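Local coordinates for hypothetical protein VC0802 (Vibrio cholerae, PDB 1ZVP) that is of unknown function but, as a protein with two ACT-family domains, may bind a small ligand, and is possibly a transport protein, at residues D[18-23]-D[71-76]; D[40-45]-D[52-57]; D[13-18]-D[76-81]. All coordinates share one frame; numbering follows the deposited sequence.

Contact 1: D[18-23]-D[71-76]; sequences ELMAGD and FSLITL
Met20 folds over Leu73 and Thr75 of the neighbouring strand. Its CG lies 3.8 Å from Leu73 CG, the two side chains crossing at a slant, and the bent chain then carries the terminal CE to Thr75 CB, 3.8 Å away. The side chains of Glu18 and Thr75 lie side by side, pointing the same way. With chi1 at 41°, Glu18 CG sits between the backbone N and the carbonyl carbon, and the extended chain beyond it brings OE1 to 3.6 Å from Thr75 CB. The hydroxyl of Thr75 is bound to His112 of strand 111-116. Where Leu19 pairs with Ile74, CD2 of Leu19 rests on CG1 of Ile74, alongside helix 120-127.

Glu18 and Thr75 form an antiparallel hydrogen-bonded pair with both N-H groups engaged, and Met20 N gives a nearly straight bond (168°) to Leu73 O at 2.8 Å. Beyond Met20 the two segments part and water takes over. One water accepts from Leu73 N at 2.8 Å and lies close to the carbonyls of Met20 and Gly22; a second joins Gly22 O, Asp23 OD1 and Ser72 OG. Gly22 has a positive phi (111°), at which a CB would press on the preceding carbonyl. Asp23 also forms a salt bridge with Lys117. This is the pairing of a strand outermost within this chain with its inner neighbour in the four-stranded antiparallel sheet of an ACT-like domain.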
# COMPACT_ATOMS: atom_id res chain seq x y z
N GLU D 18 -9.63 5.73 11.34
CA GLU D 18 -9.93 7.14 11.49
C GLU D 18 -9.94 7.82 10.14
O GLU D 18 -9.03 7.63 9.34
CB GLU D 18 -8.95 7.81 12.44
CG GLU D 18 -7.53 7.37 12.27
CD GLU D 18 -6.55 8.23 13.02
OE1 GLU D 18 -5.36 8.25 12.63
OE2 GLU D 18 -6.96 8.89 14.00
N LEU D 19 -10.99 8.59 9.89
CA LEU D 19 -11.15 9.32 8.64
C LEU D 19 -10.37 10.62 8.71
O LEU D 19 -10.63 11.45 9.58
CB LEU D 19 -12.62 9.65 8.39
CG LEU D 19 -13.29 9.51 7.02
CD1 LEU D 19 -14.23 10.67 6.83
CD2 LEU D 19 -12.33 9.38 5.82
N MET D 20 -9.43 10.80 7.78
CA MET D 20 -8.62 12.02 7.66
C MET D 20 -9.31 13.09 6.79
O MET D 20 -10.16 12.78 5.95
CB MET D 20 -7.22 11.71 7.10
CG MET D 20 -6.44 10.62 7.87
SD MET D 20 -6.21 11.05 9.60
CE MET D 20 -6.90 9.61 10.30
N ALA D 21 -8.93 14.34 7.02
CA ALA D 21 -9.39 15.45 6.20
C ALA D 21 -8.80 15.35 4.80
O ALA D 21 -7.67 14.88 4.63
CB ALA D 21 -8.99 16.74 6.83
N GLY D 22 -9.57 15.77 3.80
CA GLY D 22 -9.08 15.93 2.44
C GLY D 22 -9.63 14.96 1.40
O GLY D 22 -9.90 13.79 1.71
N ASP D 23 -9.79 15.45 0.17
CA ASP D 23 -10.10 14.59 -0.97
C ASP D 23 -8.82 14.36 -1.74
O ASP D 23 -8.11 15.31 -2.04
CB ASP D 23 -11.14 15.22 -1.91
CG ASP D 23 -12.48 15.50 -1.23
OD1 ASP D 23 -12.78 14.95 -0.13
OD2 ASP D 23 -13.25 16.29 -1.82
N PHE D 71 -10.84 10.26 -3.65
CA PHE D 71 -10.54 9.32 -2.57
C PHE D 71 -10.56 9.94 -1.17
O PHE D 71 -10.14 11.09 -0.97
CB PHE D 71 -9.19 8.66 -2.82
CG PHE D 71 -9.19 7.70 -3.97
CD1 PHE D 71 -9.67 6.41 -3.82
CD2 PHE D 71 -8.68 8.08 -5.21
CE1 PHE D 71 -9.67 5.51 -4.88
CE2 PHE D 71 -8.67 7.19 -6.28
CZ PHE D 71 -9.16 5.90 -6.11
N SER D 72 -11.06 9.18 -0.21
CA SER D 72 -10.94 9.53 1.19
C SER D 72 -9.81 8.73 1.81
O SER D 72 -9.50 7.64 1.36
CB SER D 72 -12.24 9.24 1.92
OG SER D 72 -13.25 10.10 1.44
N LEU D 73 -9.19 9.30 2.83
CA LEU D 73 -8.06 8.65 3.48
C LEU D 73 -8.41 8.20 4.90
O LEU D 73 -8.87 8.98 5.72
CB LEU D 73 -6.82 9.55 3.48
CG LEU D 73 -5.68 9.16 4.40
CD1 LEU D 73 -5.01 7.87 3.96
CD2 LEU D 73 -4.68 10.28 4.47
N ILE D 74 -8.17 6.91 5.14
CA ILE D 74 -8.43 6.27 6.41
C ILE D 74 -7.11 5.70 6.93
O ILE D 74 -6.41 4.99 6.22
CB ILE D 74 -9.53 5.17 6.28
CG1 ILE D 74 -10.88 5.84 5.97
CG2 ILE D 74 -9.61 4.32 7.53
CD1 ILE D 74 -11.94 4.92 5.39
N THR D 75 -6.75 6.07 8.15
CA THR D 75 -5.60 5.48 8.80
C THR D 75 -6.06 4.45 9.82
O THR D 75 -7.09 4.63 10.47
CB THR D 75 -4.73 6.56 9.48
OG1 THR D 75 -4.22 7.44 8.48
CG2 THR D 75 -3.56 5.93 10.22
N LEU D 76 -5.32 3.36 9.93
CA LEU D 76 -5.58 2.34 10.93
C LEU D 76 -4.70 2.63 12.12
O LEU D 76 -3.48 2.62 12.00
CB LEU D 76 -5.27 0.97 10.35
CG LEU D 76 -6.33 0.26 9.52
CD1 LEU D 76 -7.49 1.15 9.05
CD2 LEU D 76 -5.65 -0.41 8.36
O HOH W 1 -9.97 11.86 3.63
O HOH W 2 -12.65 12.87 1.69

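Contact 2: D[40-45]-D[52-57]; sequences EPIATF and TLVLEA
Val54 is the apolar centre, facing both Ile42 and Ala43. Its CG2 meets Ala43 CB at 3.8 Å, while CG1, anti to the backbone N (chi1 -172°), meets Ile42 CG2. On the opposite face, that of Leu53 and Thr44, Pro41 touches two leucines, its CB lying 3.9 Å from Leu55 CD2 and its CG somewhat farther from Leu53 CD2. The CD2 branch of Leu53 also reaches Thr44 OG1, the two side chains lying side by side and pointing the same way.

The backbone bonds reflect two residues, Ile42 and Ala43, facing the single Val54. Ile42 N binds Val54 O, bent to 133° at the hydrogen, whereas Val54 N points almost straight (175°) at Ala43 O, at 3.1 Å, from above the carbonyl plane. Phe45 and Thr52 close a regular pair, with Thr52 N 2.7 Å from Phe45 O. At the polar edge Thr52 OG1 bonds to Tyr108 N of the second subunit, and the ring of Phe45 stacks on His112 of that subunit. At the other end a water accepts from Glu56 N, just before helix 57-61. Strand 43-47 also pairs antiparallel with a strand of the second subunit, extending the sheet across the interface. Ile42 and Ala43, both facing Val54, make a classic beta bulge in a beta hairpin of an ACT-like domain.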
# COMPACT_ATOMS: atom_id res chain seq x y z
N GLU D 40 3.13 19.41 -2.94
CA GLU D 40 3.09 18.80 -1.60
C GLU D 40 2.32 17.48 -1.55
O GLU D 40 1.35 17.36 -0.80
CB GLU D 40 2.52 19.78 -0.58
CG GLU D 40 3.44 20.95 -0.24
CD GLU D 40 2.67 22.18 0.22
OE1 GLU D 40 3.19 23.30 0.04
OE2 GLU D 40 1.53 22.03 0.74
N PRO D 41 2.75 16.49 -2.36
CA PRO D 41 2.04 15.22 -2.40
C PRO D 41 2.12 14.47 -1.07
O PRO D 41 3.17 14.47 -0.43
CB PRO D 41 2.77 14.45 -3.50
CG PRO D 41 4.11 15.06 -3.56
CD PRO D 41 3.91 16.50 -3.26
N ILE D 42 1.01 13.86 -0.65
CA ILE D 42 0.98 13.11 0.60
C ILE D 42 1.74 11.80 0.42
O ILE D 42 2.32 11.28 1.37
CB ILE D 42 -0.46 12.88 1.12
CG1 ILE D 42 -0.43 12.40 2.57
CG2 ILE D 42 -1.25 11.93 0.20
CD1 ILE D 42 -1.79 12.22 3.19
N ALA D 43 1.75 11.30 -0.82
CA ALA D 43 2.44 10.06 -1.15
C ALA D 43 3.10 10.14 -2.52
O ALA D 43 2.70 10.93 -3.37
CB ALA D 43 1.49 8.87 -1.09
N THR D 44 4.11 9.30 -2.71
CA THR D 44 4.91 9.26 -3.93
C THR D 44 5.28 7.81 -4.23
O THR D 44 5.60 7.06 -3.33
CB THR D 44 6.18 10.09 -3.73
OG1 THR D 44 5.91 11.44 -4.09
CG2 THR D 44 7.34 9.58 -4.54
N PHE D 45 5.19 7.41 -5.49
CA PHE D 45 5.81 6.14 -5.88
C PHE D 45 6.46 6.25 -7.25
O PHE D 45 5.81 6.61 -8.23
CB PHE D 45 4.85 4.94 -5.82
CG PHE D 45 5.56 3.61 -5.70
CD1 PHE D 45 5.64 2.96 -4.48
CD2 PHE D 45 6.19 3.04 -6.80
CE1 PHE D 45 6.32 1.75 -4.36
CE2 PHE D 45 6.89 1.84 -6.69
CZ PHE D 45 6.95 1.20 -5.47
N THR D 52 4.15 8.18 -9.58
CA THR D 52 2.81 8.28 -8.98
C THR D 52 2.82 9.38 -7.93
O THR D 52 3.71 9.40 -7.06
CB THR D 52 2.34 6.94 -8.33
OG1 THR D 52 2.32 5.89 -9.30
CG2 THR D 52 0.94 7.08 -7.71
N LEU D 53 1.86 10.30 -8.01
CA LEU D 53 1.66 11.28 -6.96
C LEU D 53 0.27 11.10 -6.39
O LEU D 53 -0.68 10.91 -7.14
CB LEU D 53 1.80 12.72 -7.49
CG LEU D 53 3.10 13.18 -8.16
CD1 LEU D 53 2.91 14.58 -8.79
CD2 LEU D 53 4.29 13.17 -7.20
N VAL D 54 0.16 11.13 -5.07
CA VAL D 54 -1.14 11.18 -4.41
C VAL D 54 -1.26 12.57 -3.81
O VAL D 54 -0.45 12.98 -3.00
CB VAL D 54 -1.34 10.06 -3.33
CG1 VAL D 54 -2.78 10.04 -2.84
CG2 VAL D 54 -1.00 8.70 -3.89
N LEU D 55 -2.29 13.29 -4.26
CA LEU D 55 -2.41 14.72 -4.05
C LEU D 55 -3.81 15.06 -3.62
O LEU D 55 -4.75 14.38 -4.01
CB LEU D 55 -2.16 15.45 -5.37
CG LEU D 55 -0.79 15.39 -6.04
CD1 LEU D 55 -0.92 15.49 -7.53
CD2 LEU D 55 0.07 16.51 -5.51
N GLU D 56 -3.93 16.14 -2.85
CA GLU D 56 -5.21 16.79 -2.61
C GLU D 56 -5.90 17.10 -3.94
O GLU D 56 -5.25 17.47 -4.91
CB GLU D 56 -4.99 18.08 -1.83
CG GLU D 56 -5.01 17.92 -0.33
CD GLU D 56 -6.30 18.44 0.31
OE1 GLU D 56 -6.20 19.25 1.26
OE2 GLU D 56 -7.41 18.06 -0.16
N ALA D 57 -7.22 16.95 -3.98
CA ALA D 57 -7.99 17.07 -5.22
C ALA D 57 -7.72 18.37 -5.98
O ALA D 57 -7.41 18.34 -7.18
CB ALA D 57 -9.48 16.92 -4.95
O HOH W 3 -1.48 17.82 -2.53

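Contact 3: D[13-18]-D[76-81]; sequences QSMSPE and LTVHSS
Met15 to Pro17 and Leu76 to Val78 run past each other in opposite directions, and the sheet register closes with a non-hydrogen-bonded antiparallel pair, Pro17 with Leu76, whose CA atoms are 4.6 Å apart. Beyond that pair both segments leave strand geometry. Ser16 has a positive phi (47°), and its carbonyl is gripped twice by one residue: Thr77 N reaches Ser16 O at 3.1 Å from above the carbonyl plane, and Thr77 OG1 donates to Ser16 O at 2.6 Å in that plane, on a lone pair. A weak bond follows from Val78 N to Met15 O. Ser16 N also donates to Ser14 OG at 3.2 Å, which makes an ST turn just before strand 17-19.

Thr77 OG1 lies between its own backbone N and carbonyl carbon (chi1 58°), and it sits close against Ser16 CB as well as Ser16 O. The Thr77 and Glu18 side chains cross at about a right angle, Thr77 CG2 lying 3.4 Å from Glu18 CD. Leu76 packs against Met15, its CG 3.7 Å from Met15 CB, with its CD1 facing Pro17 CB more loosely. Val78 CB comes to 3.4 Å from Met15 O, while its CG2 approaches Ser14 O.

Around these residues, Met15 and Leu76 both touch Phe91 of helix 87-96, Pro17 rests on Leu124 and Leu127 of helix 120-127, and Leu76 also touches Ile113 of strand 111-116.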
# COMPACT_ATOMS: atom_id res chain seq x y z
N GLN D 13 -11.15 -8.53 14.79
CA GLN D 13 -10.84 -7.35 15.59
C GLN D 13 -11.08 -6.06 14.83
O GLN D 13 -11.05 -6.04 13.61
CB GLN D 13 -9.39 -7.39 16.00
CG GLN D 13 -9.09 -8.41 17.06
CD GLN D 13 -7.65 -8.30 17.52
OE1 GLN D 13 -7.29 -7.35 18.24
NE2 GLN D 13 -6.82 -9.26 17.11
N SER D 14 -11.29 -4.98 15.57
CA SER D 14 -11.39 -3.64 15.01
C SER D 14 -10.02 -3.21 14.48
O SER D 14 -8.98 -3.55 15.08
CB SER D 14 -11.89 -2.67 16.07
OG SER D 14 -12.02 -1.35 15.56
N MET D 15 -10.02 -2.47 13.37
CA MET D 15 -8.78 -1.91 12.83
C MET D 15 -8.52 -0.52 13.39
O MET D 15 -7.52 0.11 13.05
CB MET D 15 -8.76 -1.91 11.30
CG MET D 15 -8.69 -3.30 10.64
SD MET D 15 -7.27 -4.33 11.07
CE MET D 15 -7.95 -5.40 12.34
N SER D 16 -9.42 -0.09 14.28
CA SER D 16 -9.43 1.25 14.86
C SER D 16 -9.26 2.37 13.81
O SER D 16 -8.33 3.17 13.91
CB SER D 16 -8.38 1.37 15.98
OG SER D 16 -8.77 0.62 17.12
N PRO D 17 -10.16 2.42 12.81
CA PRO D 17 -10.00 3.36 11.70
C PRO D 17 -10.27 4.82 12.06
O PRO D 17 -11.04 5.11 12.98
CB PRO D 17 -11.02 2.87 10.68
CG PRO D 17 -12.08 2.28 11.50
CD PRO D 17 -11.38 1.62 12.65
N GLU D 18 -9.63 5.73 11.34
CA GLU D 18 -9.93 7.14 11.49
C GLU D 18 -9.94 7.82 10.14
O GLU D 18 -9.03 7.63 9.34
CB GLU D 18 -8.95 7.81 12.44
CG GLU D 18 -7.53 7.37 12.27
CD GLU D 18 -6.55 8.23 13.02
OE1 GLU D 18 -5.36 8.25 12.63
OE2 GLU D 18 -6.96 8.89 14.00
N LEU D 76 -5.32 3.36 9.93
CA LEU D 76 -5.58 2.34 10.93
C LEU D 76 -4.70 2.63 12.12
O LEU D 76 -3.48 2.62 12.00
CB LEU D 76 -5.27 0.97 10.35
CG LEU D 76 -6.33 0.26 9.52
CD1 LEU D 76 -7.49 1.15 9.05
CD2 LEU D 76 -5.65 -0.41 8.36
N THR D 77 -5.32 2.91 13.27
CA THR D 77 -4.57 3.21 14.49
C THR D 77 -4.18 1.95 15.27
O THR D 77 -3.37 2.02 16.21
CB THR D 77 -5.30 4.21 15.42
OG1 THR D 77 -6.59 3.71 15.78
CG2 THR D 77 -5.45 5.54 14.75
N VAL D 78 -4.73 0.80 14.87
CA VAL D 78 -4.37 -0.49 15.45
C VAL D 78 -2.83 -0.67 15.49
O VAL D 78 -2.09 -0.27 14.58
CB VAL D 78 -5.09 -1.67 14.73
CG1 VAL D 78 -4.37 -2.07 13.43
CG2 VAL D 78 -5.24 -2.88 15.66
N HIS D 79 -2.38 -1.25 16.60
CA HIS D 79 -0.96 -1.41 16.93
C HIS D 79 -0.32 -2.54 16.12
O HIS D 79 -0.73 -3.71 16.23
CB HIS D 79 -0.84 -1.67 18.43
CG HIS D 79 -2.18 -1.81 19.11
ND1 HIS D 79 -2.98 -2.93 18.96
CD2 HIS D 79 -2.88 -0.95 19.89
CE1 HIS D 79 -4.10 -2.76 19.64
NE2 HIS D 79 -4.07 -1.56 20.21
N SER D 80 0.68 -2.19 15.31
CA SER D 80 1.38 -3.14 14.44
C SER D 80 2.70 -2.61 13.87
O SER D 80 2.97 -1.40 13.89
CB SER D 80 0.46 -3.59 13.28
OG SER D 80 1.05 -4.62 12.51
N SER D 81 3.52 -3.54 13.35
CA SER D 81 4.80 -3.21 12.72
C SER D 81 4.81 -3.60 11.23
O SER D 81 3.78 -4.03 10.68
CB SER D 81 5.97 -3.88 13.48
OG SER D 81 5.83 -5.29 13.54

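Overall arrangement
Contacts 1 and 3 follow one another along strands 17-19 and 71-76 and the loops that flank them: they share Glu18 and Leu76, and Ile74 CG2 of contact 1 lies 3.8 Å from Pro17 CB of contact 3. Their centres are about 14 Å apart. Contact 2 belongs to the other, three-stranded sheet, its centre also about 14 Å from that of contact 1. Those two meet where the sheets join: Asp23 O lies 2.7 Å from Ala57 N, a probable hydrogen bond, and Leu73 CD2 packs on Ile42 CD1 at 3.7 Å. Contacts 2 and 3 do not touch, their nearest atoms being about 11 Å apart, and they lie on opposite sides of the chain's centre.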